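Local coordinates for protein putative metalloprotease II (Bacteroides fragilis, PDB 4ON1) that binds zinc and probably acts as an extracellular metalloendopeptidase of the fragilysin type, hydrolysing peptide bonds within protein substrates, at residues A[248-252]-A[265-269]. Numbering follows the deposited sequence.
Sequences DSSHK and SFQNY
A tyrosine hydroxyl reaching off a helix to a loop backbone is the distinctive feature here: Ser250 N donates a nearly straight hydrogen bond to Tyr269 OH (3.0 Å, 170°). An aromatic residue can thus join a loop by both polar end and ring face. Loop 248-252 is largely extended except at Ser250 (phi/psi -112/23), in an ST turn where Ser249 OG, also hydrogen-bonded to Lys209 O, accepts from His251 N at 3.0 Å. The CA-to-CB bond of His251 (chi1 t) points toward helical residues 265-269, with His251 CA 6.9 Å from Tyr269 CA. His251 CB sits over one face of the Tyr269 ring (chi1 also t), 3.5 Å from its centroid and 6° off the normal, a CH-pi contact. His251 NE2 lies 3.7 Å from Phe266 CA, and the three rings cluster obliquely, the His251 centroid 5.1 Å from that of Tyr269 (planes at 35°) and 6.0 Å from that of Phe266 (41°). One water lies 2.6 Å from both Ser250 OG and Tyr269 OH. The loop packs on helix 259-271, which links strands 240-248 and 284-288 in a beta-alpha-beta crossover, parallel strand 201-209 lying between; His251 and Phe266 touch Leu286.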
loop_
_atom_site.group_PDB
_atom_site.type_symbol
_atom_site.label_atom_id
_atom_site.label_comp_id
_atom_site.label_asym_id
_atom_site.label_seq_id
_atom_site.Cartn_x
_atom_site.Cartn_y
_atom_site.Cartn_z
ATOM N N ASP A 248 -8.632 -13.554 0.980
ATOM C CA ASP A 248 -8.214 -14.509 -0.040
ATOM C C ASP A 248 -9.382 -14.859 -0.953
ATOM O O ASP A 248 -10.541 -14.725 -0.573
ATOM C CB ASP A 248 -7.643 -15.785 0.588
ATOM C CG ASP A 248 -6.291 -15.556 1.242
ATOM O OD1 ASP A 248 -5.312 -15.307 0.506
ATOM O OD2 ASP A 248 -6.208 -15.626 2.486
ATOM N N SER A 249 -9.060 -15.303 -2.162
ATOM C CA SER A 249 -10.060 -15.707 -3.137
ATOM C C SER A 249 -9.633 -17.006 -3.791
ATOM O O SER A 249 -8.539 -17.509 -3.537
ATOM C CB SER A 249 -10.251 -14.642 -4.215
ATOM O OG SER A 249 -9.213 -14.754 -5.167
ATOM N N SER A 250 -10.497 -17.549 -4.640
ATOM C CA SER A 250 -10.107 -18.678 -5.466
ATOM C C SER A 250 -10.062 -18.225 -6.923
ATOM O O SER A 250 -10.174 -19.031 -7.845
ATOM C CB SER A 250 -11.067 -19.857 -5.273
ATOM O OG SER A 250 -12.324 -19.581 -5.860
ATOM N N HIS A 251 -9.900 -16.920 -7.127
ATOM C CA HIS A 251 -9.860 -16.369 -8.479
ATOM C C HIS A 251 -8.429 -16.265 -8.979
ATOM O O HIS A 251 -7.607 -15.558 -8.387
ATOM C CB HIS A 251 -10.528 -14.997 -8.528
ATOM C CG HIS A 251 -10.411 -14.318 -9.857
ATOM N ND1 HIS A 251 -11.075 -14.758 -10.982
ATOM C CD2 HIS A 251 -9.716 -13.217 -10.235
ATOM C CE1 HIS A 251 -10.790 -13.963 -11.998
ATOM N NE2 HIS A 251 -9.968 -13.018 -11.573
ATOM N N LYS A 252 -8.132 -16.992 -10.053
ATOM C CA LYS A 252 -6.810 -16.977 -10.690
ATOM C C LYS A 252 -6.799 -16.147 -11.969
ATOM O O LYS A 252 -7.853 -15.869 -12.540
ATOM C CB LYS A 252 -6.366 -18.404 -11.010
ATOM C CG LYS A 252 -6.384 -19.345 -9.824
ATOM C CD LYS A 252 -6.069 -20.770 -10.273
ATOM C CE LYS A 252 -6.261 -21.776 -9.150
ATOM N NZ LYS A 252 -6.045 -23.180 -9.609
ATOM N N SER A 265 -13.074 -10.218 -15.854
ATOM C CA SER A 265 -13.046 -11.562 -15.295
ATOM C C SER A 265 -13.113 -11.492 -13.773
ATOM O O SER A 265 -13.779 -12.304 -13.133
ATOM C CB SER A 265 -11.789 -12.308 -15.754
ATOM O OG SER A 265 -11.678 -13.568 -15.117
ATOM N N PHE A 266 -12.429 -10.507 -13.201
ATOM C CA PHE A 266 -12.472 -10.270 -11.760
ATOM C C PHE A 266 -13.892 -9.966 -11.295
ATOM O O PHE A 266 -14.375 -10.535 -10.315
ATOM C CB PHE A 266 -11.539 -9.118 -11.380
ATOM C CG PHE A 266 -11.532 -8.786 -9.900
ATOM C CD1 PHE A 266 -11.593 -7.464 -9.473
ATOM C CD2 PHE A 266 -11.458 -9.790 -8.947
ATOM C CE1 PHE A 266 -11.570 -7.144 -8.122
ATOM C CE2 PHE A 266 -11.439 -9.484 -7.585
ATOM C CZ PHE A 266 -11.493 -8.158 -7.171
ATOM N N GLN A 267 -14.559 -9.059 -11.998
ATOM C CA GLN A 267 -15.907 -8.653 -11.612
ATOM C C GLN A 267 -16.931 -9.777 -11.751
ATOM O O GLN A 267 -17.809 -9.934 -10.901
ATOM C CB GLN A 267 -16.336 -7.442 -12.431
ATOM C CG GLN A 267 -15.635 -6.139 -12.010
ATOM C CD GLN A 267 -15.972 -4.990 -12.948
ATOM O OE1 GLN A 267 -15.654 -5.038 -14.137
ATOM N NE2 GLN A 267 -16.627 -3.959 -12.420
ATOM N N ASN A 268 -16.818 -10.560 -12.815
ATOM C CA ASN A 268 -17.685 -11.718 -12.969
ATOM C C ASN A 268 -17.473 -12.719 -11.832
ATOM O O ASN A 268 -18.426 -13.321 -11.347
ATOM C CB ASN A 268 -17.478 -12.379 -14.329
ATOM C CG ASN A 268 -18.155 -11.612 -15.453
ATOM O OD1 ASN A 268 -19.106 -10.853 -15.219
ATOM N ND2 ASN A 268 -17.677 -11.808 -16.678
ATOM N N TYR A 269 -16.227 -12.894 -11.399
ATOM C CA TYR A 269 -15.971 -13.747 -10.245
ATOM C C TYR A 269 -16.685 -13.221 -8.994
ATOM O O TYR A 269 -17.345 -13.983 -8.277
ATOM C CB TYR A 269 -14.473 -13.868 -9.972
ATOM C CG TYR A 269 -14.159 -14.614 -8.688
ATOM C CD1 TYR A 269 -14.151 -16.006 -8.647
ATOM C CD2 TYR A 269 -13.863 -13.919 -7.520
ATOM C CE1 TYR A 269 -13.862 -16.687 -7.466
ATOM C CE2 TYR A 269 -13.578 -14.581 -6.337
ATOM C CZ TYR A 269 -13.575 -15.965 -6.317
ATOM O OH TYR A 269 -13.287 -16.614 -5.138
HETATM O O HOH W 1 -14.647 -18.816 -4.993
HETATM O O HOH W 2 -8.822 -15.119 -15.373
#